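Local structure of immunomodulatory active chitinase (Trichuris suis, 6G9C) at residues A[191-195]-A[196-200]; A[246-250]-A[251-255]. The protein probably hydrolyses and binds chitin as a class II chitinase of glycosyl hydrolase family 18, and has immunomodulatory activity. All coordinates share one frame; numbering follows the deposited sequence.

Overall arrangement
Interactions 1 and 2 are helix N-caps side by side in the family 18 TIM barrel, with centres about 11 Å apart. In interaction 1 Asn-195 caps helix 196-202 at the C-terminal end of strand 187-193, the end where TIM-barrel enzymes generally carry their active sites. In interaction 2 Asn-250 caps helix 251-261, at the end of the loop that follows strand 214-218. The two strands are parallel neighbours. The caps touch by packing. Asn-195 ND2 lies 3.3 Å from Trp-249 CZ2. Ala-194 O is 3.3 Å from Ser-254 CB, and Pro-196 CG is 3.6 Å from Met-248 CE. Asp-200 makes a hydrogen bond to Tyr-257 and a salt bridge to Lys-261, joining the two helices beyond their caps.

Interaction 1. Residues A[191-195]-A[196-200]; sequences AVSAN and PKTVD
Asn-195 caps the N-terminus of helix 196-202, where its OD1 takes the N-H of Lys-197; barrel strand 187-193 leads into the cap. Asn-195 OD1 accepts from Lys-197 N at 2.9 Å. The bond is bent, with an N-H...O angle of 133°, and the donor is slightly tilted from the side-chain carbonyl plane. With CG anti to the backbone N (chi1 -179°), the amide of Asn-195 starts beside its own carbonyl carbon, and OD1 can reach Lys-197 N. Val-199 N donates to Asn-195 O at 2.9 Å in a straighter bond (163°), the first i to i+4 bond of the helix. Side chain and main chain of one residue thus hold two N-H groups of the first turn. Before the cap, Ser-193 OG accepts from Asn-195 N at 2.9 Å, an ST turn. Thr-198 crosses the Asn-195 side chain at about a right angle, with Thr-198 OG1 3.6 Å from Asn-195 CB. Thr-198 CB packs 3.4 Å from Ser-193 OG. Strand 187-193 runs between parallel strands 147-151 and 214-218. Helix 251-261 packs on strand, turn and new helix, with Trp-258 against Val-192 and Val-199, Ser-254 against Ala-194 and Tyr-257 against Pro-196.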
ATOM      1  N   ALA A 191      -8.286   8.068 -22.276  1.00 25.89           N
ATOM      2  CA  ALA A 191      -7.677   7.661 -23.537  1.00 29.12           C
ATOM      3  C   ALA A 191      -8.592   8.134 -24.657  1.00 26.39           C
ATOM      4  O   ALA A 191      -9.812   7.935 -24.592  1.00 28.71           O
ATOM      5  CB  ALA A 191      -7.471   6.143 -23.606  1.00 28.17           C
ATOM      6  N   VAL A 192      -8.009   8.776 -25.674  1.00 28.07           N
ATOM      7  CA  VAL A 192      -8.789   9.564 -26.621  1.00 27.92           C
ATOM      8  C   VAL A 192      -8.379   9.220 -28.048  1.00 31.38           C
ATOM      9  O   VAL A 192      -7.269   8.746 -28.310  1.00 27.52           O
ATOM     10  CB  VAL A 192      -8.639  11.081 -26.367  1.00 28.44           C
ATOM     11  CG1 VAL A 192      -9.106  11.453 -24.950  1.00 26.57           C
ATOM     12  CG2 VAL A 192      -7.200  11.522 -26.607  1.00 28.03           C
ATOM     13  N   SER A 193      -9.294   9.495 -28.975  1.00 29.94           N
ATOM     14  CA  SER A 193      -9.090   9.157 -30.376  1.00 31.00           C
ATOM     15  C   SER A 193      -7.978  10.000 -30.989  1.00 35.99           C
ATOM     16  O   SER A 193      -7.809  11.179 -30.665  1.00 31.11           O
ATOM     17  CB  SER A 193     -10.383   9.373 -31.172  1.00 33.19           C
ATOM     18  OG  SER A 193     -10.160   9.214 -32.569  1.00 35.07           O
ATOM     19  N   ALA A 194      -7.231   9.388 -31.909  1.00 29.15           N
ATOM     20  CA  ALA A 194      -6.254  10.103 -32.721  1.00 30.29           C
ATOM     21  C   ALA A 194      -6.784  10.460 -34.110  1.00 39.00           C
ATOM     22  O   ALA A 194      -6.033  11.004 -34.922  1.00 40.39           O
ATOM     23  CB  ALA A 194      -4.964   9.279 -32.857  1.00 28.32           C
ATOM     24  N   ASN A 195      -8.052  10.161 -34.400  1.00 36.71           N
ATOM     25  CA  ASN A 195      -8.650  10.456 -35.701  1.00 40.00           C
ATOM     26  C   ASN A 195      -9.226  11.867 -35.653  1.00 41.76           C
ATOM     27  O   ASN A 195     -10.173  12.109 -34.892  1.00 40.46           O
ATOM     28  CB  ASN A 195      -9.737   9.431 -36.030  1.00 43.24           C
ATOM     29  CG  ASN A 195     -10.406   9.659 -37.397  1.00 48.74           C
ATOM     30  OD1 ASN A 195     -10.591  10.791 -37.854  1.00 44.00           O
ATOM     31  ND2 ASN A 195     -10.809   8.566 -38.031  1.00 49.34           N
ATOM     32  N   PRO A 196      -8.695  12.819 -36.427  1.00 40.03           N
ATOM     33  CA  PRO A 196      -9.157  14.213 -36.316  1.00 43.75           C
ATOM     34  C   PRO A 196     -10.653  14.407 -36.530  1.00 46.20           C
ATOM     35  O   PRO A 196     -11.236  15.309 -35.915  1.00 48.14           O
ATOM     36  CB  PRO A 196      -8.341  14.928 -37.403  1.00 50.04           C
ATOM     37  CG  PRO A 196      -7.098  14.107 -37.531  1.00 48.68           C
ATOM     38  CD  PRO A 196      -7.530  12.682 -37.322  1.00 44.75           C
ATOM     39  N   LYS A 197     -11.287  13.609 -37.398  1.00 43.71           N
ATOM     40  CA  LYS A 197     -12.734  13.700 -37.569  1.00 53.33           C
ATOM     41  C   LYS A 197     -13.462  13.264 -36.306  1.00 47.09           C
ATOM     42  O   LYS A 197     -14.467  13.871 -35.917  1.00 46.78           O
ATOM     43  CB  LYS A 197     -13.185  12.846 -38.751  1.00 58.32           C
ATOM     44  CG  LYS A 197     -12.439  13.097 -40.043  1.00 70.96           C
ATOM     45  CD  LYS A 197     -13.114  14.177 -40.872  1.00 77.05           C
ATOM     46  CE  LYS A 197     -13.066  13.836 -42.360  1.00 82.75           C
ATOM     47  NZ  LYS A 197     -11.672  13.677 -42.879  1.00 81.84           N
ATOM     48  N   THR A 198     -12.973  12.200 -35.668  1.00 38.74           N
ATOM     49  CA  THR A 198     -13.555  11.737 -34.413  1.00 45.08           C
ATOM     50  C   THR A 198     -13.352  12.762 -33.306  1.00 43.11           C
ATOM     51  O   THR A 198     -14.264  13.013 -32.508  1.00 42.77           O
ATOM     52  CB  THR A 198     -12.944  10.388 -34.028  1.00 45.76           C
ATOM     53  OG1 THR A 198     -13.177   9.454 -35.088  1.00 42.88           O
ATOM     54  CG2 THR A 198     -13.557   9.854 -32.742  1.00 40.63           C
ATOM     55  N   VAL A 199     -12.163  13.374 -33.254  1.00 39.20           N
ATOM     56  CA  VAL A 199     -11.895  14.418 -32.265  1.00 37.27           C
ATOM     57  C   VAL A 199     -12.863  15.578 -32.453  1.00 42.96           C
ATOM     58  O   VAL A 199     -13.457  16.081 -31.493  1.00 42.40           O
ATOM     59  CB  VAL A 199     -10.430  14.892 -32.366  1.00 40.69           C
ATOM     60  CG1 VAL A 199     -10.179  16.070 -31.435  1.00 47.09           C
ATOM     61  CG2 VAL A 199      -9.474  13.763 -32.075  1.00 34.16           C
ATOM     62  N   ASP A 200     -13.048  16.001 -33.705  1.00 47.36           N
ATOM     63  CA  ASP A 200     -13.969  17.088 -34.018  1.00 47.16           C
ATOM     64  C   ASP A 200     -15.380  16.786 -33.533  1.00 50.89           C
ATOM     65  O   ASP A 200     -16.053  17.650 -32.956  1.00 49.78           O
ATOM     66  CB  ASP A 200     -13.980  17.336 -35.527  1.00 55.50           C
ATOM     67  CG  ASP A 200     -12.990  18.390 -35.948  1.00 70.36           C
ATOM     68  OD1 ASP A 200     -12.172  18.806 -35.102  1.00 70.43           O
ATOM     69  OD2 ASP A 200     -13.042  18.815 -37.122  1.00 77.70           O
TER

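Interaction 2. Residues A[246-250]-A[251-255]; sequences FKMWN and VEQSS
An asparagine N-cap starts helix 251-261, and Asn-250 grips the first turn with both its side chain and its main chain. Asn-250 OD1 accepts from Gln-253 N at 2.9 Å, with an N-H...O angle of 156°. CG of Asn-250 stands between its backbone N and carbonyl carbon (chi1 52°), which brings the amide alongside Gln-253. The two side chains point the same way, with their amide planes 69° apart. Gln-253 CG touches Asn-250 OD1 at 3.4 Å. Asn-250 ND2 faces back along the loop and donates to Lys-247 O at 2.9 Å from above the plane of the Lys-247 carbonyl, a bent bond that helps set the turn of the amide. The backbone O of Asn-250 takes two bonds from Ser-254, from N at 3.0 Å and from OG at 2.8 Å. They arrive from opposite faces of the carbonyl plane. Gln-253 CB packs against Met-248 O at 3.6 Å. A type I beta turn from Phe-246 to Trp-249 leads into the cap, and an inverse gamma turn centred on Trp-249 follows. The i to i+3 side-chain bond is the classic asparagine N-cap, here starting a TIM-barrel helix that packs through Val-251 and Glu-252 on Trp-356 of helix 347-360.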
ATOM      1  N   PHE A 246      -5.111  10.084 -45.620  1.00 50.75           N
ATOM      2  CA  PHE A 246      -4.377   9.590 -44.461  1.00 51.16           C
ATOM      3  C   PHE A 246      -3.253  10.516 -44.015  1.00 50.41           C
ATOM      4  O   PHE A 246      -2.440  10.114 -43.172  1.00 46.29           O
ATOM      5  CB  PHE A 246      -3.805   8.199 -44.749  1.00 51.42           C
ATOM      6  CG  PHE A 246      -4.849   7.138 -44.885  1.00 52.88           C
ATOM      7  CD1 PHE A 246      -5.908   7.076 -43.995  1.00 60.57           C
ATOM      8  CD2 PHE A 246      -4.778   6.207 -45.906  1.00 60.64           C
ATOM      9  CE1 PHE A 246      -6.877   6.099 -44.117  1.00 59.09           C
ATOM     10  CE2 PHE A 246      -5.744   5.229 -46.038  1.00 60.93           C
ATOM     11  CZ  PHE A 246      -6.796   5.175 -45.146  1.00 59.33           C
ATOM     12  N   LYS A 247      -3.193  11.744 -44.546  1.00 47.92           N
ATOM     13  CA  LYS A 247      -2.072  12.637 -44.254  1.00 49.94           C
ATOM     14  C   LYS A 247      -1.937  12.938 -42.761  1.00 43.45           C
ATOM     15  O   LYS A 247      -0.825  13.184 -42.281  1.00 48.36           O
ATOM     16  CB  LYS A 247      -2.217  13.943 -45.039  1.00 54.63           C
ATOM     17  CG  LYS A 247      -1.952  13.811 -46.534  1.00 72.04           C
ATOM     18  CD  LYS A 247      -0.508  13.408 -46.825  1.00 77.84           C
ATOM     19  CE  LYS A 247      -0.349  12.907 -48.261  1.00 81.15           C
ATOM     20  NZ  LYS A 247       0.988  12.291 -48.523  1.00 79.65           N
ATOM     21  N   MET A 248      -3.045  12.927 -42.015  1.00 37.18           N
ATOM     22  CA  MET A 248      -3.028  13.187 -40.578  1.00 39.45           C
ATOM     23  C   MET A 248      -2.924  11.918 -39.746  1.00 43.76           C
ATOM     24  O   MET A 248      -2.788  12.001 -38.518  1.00 42.31           O
ATOM     25  CB  MET A 248      -4.293  13.943 -40.154  1.00 45.71           C
ATOM     26  CG  MET A 248      -4.654  15.116 -41.038  1.00 53.79           C
ATOM     27  SD  MET A 248      -4.093  16.674 -40.337  1.00 63.91           S
ATOM     28  CE  MET A 248      -4.947  16.728 -38.767  1.00 54.71           C
ATOM     29  N   TRP A 249      -2.988  10.749 -40.377  1.00 38.95           N
ATOM     30  CA  TRP A 249      -3.078   9.491 -39.637  1.00 33.78           C
ATOM     31  C   TRP A 249      -1.676   9.019 -39.247  1.00 34.07           C
ATOM     32  O   TRP A 249      -1.157   8.011 -39.729  1.00 34.33           O
ATOM     33  CB  TRP A 249      -3.827   8.452 -40.462  1.00 41.52           C
ATOM     34  CG  TRP A 249      -5.321   8.697 -40.508  1.00 39.48           C
ATOM     35  CD1 TRP A 249      -5.954   9.907 -40.539  1.00 50.47           C
ATOM     36  CD2 TRP A 249      -6.354   7.707 -40.515  1.00 47.33           C
ATOM     37  NE1 TRP A 249      -7.318   9.732 -40.569  1.00 45.16           N
ATOM     38  CE2 TRP A 249      -7.590   8.390 -40.551  1.00 48.64           C
ATOM     39  CE3 TRP A 249      -6.356   6.308 -40.493  1.00 53.36           C
ATOM     40  CZ2 TRP A 249      -8.812   7.721 -40.569  1.00 51.96           C
ATOM     41  CZ3 TRP A 249      -7.570   5.645 -40.510  1.00 59.92           C
ATOM     42  CH2 TRP A 249      -8.784   6.354 -40.549  1.00 63.94           C
ATOM     43  N   ASN A 250      -1.074   9.769 -38.330  1.00 33.08           N
ATOM     44  CA  ASN A 250       0.254   9.454 -37.822  1.00 36.09           C
ATOM     45  C   ASN A 250       0.439  10.194 -36.503  1.00 32.09           C
ATOM     46  O   ASN A 250      -0.367  11.049 -36.132  1.00 35.17           O
ATOM     47  CB  ASN A 250       1.345   9.819 -38.844  1.00 34.14           C
ATOM     48  CG  ASN A 250       1.234  11.248 -39.336  1.00 36.64           C
ATOM     49  OD1 ASN A 250       1.607  12.190 -38.630  1.00 38.35           O
ATOM     50  ND2 ASN A 250       0.717  11.423 -40.559  1.00 38.44           N
ATOM     51  N   VAL A 251       1.515   9.843 -35.797  1.00 34.78           N
ATOM     52  CA  VAL A 251       1.745  10.377 -34.455  1.00 34.03           C
ATOM     53  C   VAL A 251       1.935  11.886 -34.511  1.00 37.87           C
ATOM     54  O   VAL A 251       1.346  12.636 -33.724  1.00 36.20           O
ATOM     55  CB  VAL A 251       2.955   9.686 -33.800  1.00 34.49           C
ATOM     56  CG1 VAL A 251       3.358  10.427 -32.529  1.00 37.15           C
ATOM     57  CG2 VAL A 251       2.650   8.220 -33.510  1.00 31.17           C
ATOM     58  N   GLU A 252       2.747  12.351 -35.465  1.00 31.32           N
ATOM     59  CA  GLU A 252       3.091  13.766 -35.540  1.00 35.16           C
ATOM     60  C   GLU A 252       1.856  14.634 -35.733  1.00 38.76           C
ATOM     61  O   GLU A 252       1.682  15.639 -35.040  1.00 39.54           O
ATOM     62  CB  GLU A 252       4.085  14.005 -36.679  1.00 41.24           C
ATOM     63  CG  GLU A 252       4.527  15.460 -36.792  1.00 40.44           C
ATOM     64  CD  GLU A 252       5.241  15.756 -38.099  1.00 49.78           C
ATOM     65  OE1 GLU A 252       4.613  15.621 -39.174  1.00 48.58           O
ATOM     66  OE2 GLU A 252       6.432  16.125 -38.048  1.00 49.44           O
ATOM     67  N   GLN A 253       0.987  14.262 -36.678  1.00 40.26           N
ATOM     68  CA  GLN A 253      -0.132  15.127 -37.038  1.00 37.07           C
ATOM     69  C   GLN A 253      -1.314  14.979 -36.082  1.00 37.58           C
ATOM     70  O   GLN A 253      -1.982  15.974 -35.768  1.00 41.29           O
ATOM     71  CB  GLN A 253      -0.573  14.847 -38.475  1.00 40.60           C
ATOM     72  CG  GLN A 253       0.461  15.246 -39.515  1.00 43.73           C
ATOM     73  CD  GLN A 253       0.728  16.734 -39.509  1.00 52.27           C
ATOM     74  OE1 GLN A 253      -0.200  17.535 -39.453  1.00 53.44           O
ATOM     75  NE2 GLN A 253       2.001  17.112 -39.547  1.00 53.34           N
ATOM     76  N   SER A 254      -1.597  13.754 -35.629  1.00 35.47           N
ATOM     77  CA  SER A 254      -2.703  13.543 -34.700  1.00 34.82           C
ATOM     78  C   SER A 254      -2.457  14.254 -33.373  1.00 38.88           C
ATOM     79  O   SER A 254      -3.372  14.871 -32.810  1.00 37.33           O
ATOM     80  CB  SER A 254      -2.940  12.046 -34.490  1.00 32.41           C
ATOM     81  OG  SER A 254      -1.862  11.421 -33.778  1.00 35.63           O
ATOM     82  N   SER A 255      -1.221  14.198 -32.862  1.00 37.47           N
ATOM     83  CA  SER A 255      -0.890  14.952 -31.655  1.00 35.57           C
ATOM     84  C   SER A 255      -0.937  16.457 -31.914  1.00 40.74           C
ATOM     85  O   SER A 255      -1.476  17.221 -31.101  1.00 36.33           O
ATOM     86  CB  SER A 255       0.486  14.525 -31.138  1.00 36.39           C
ATOM     87  OG  SER A 255       1.509  14.906 -32.043  1.00 38.07           O
TER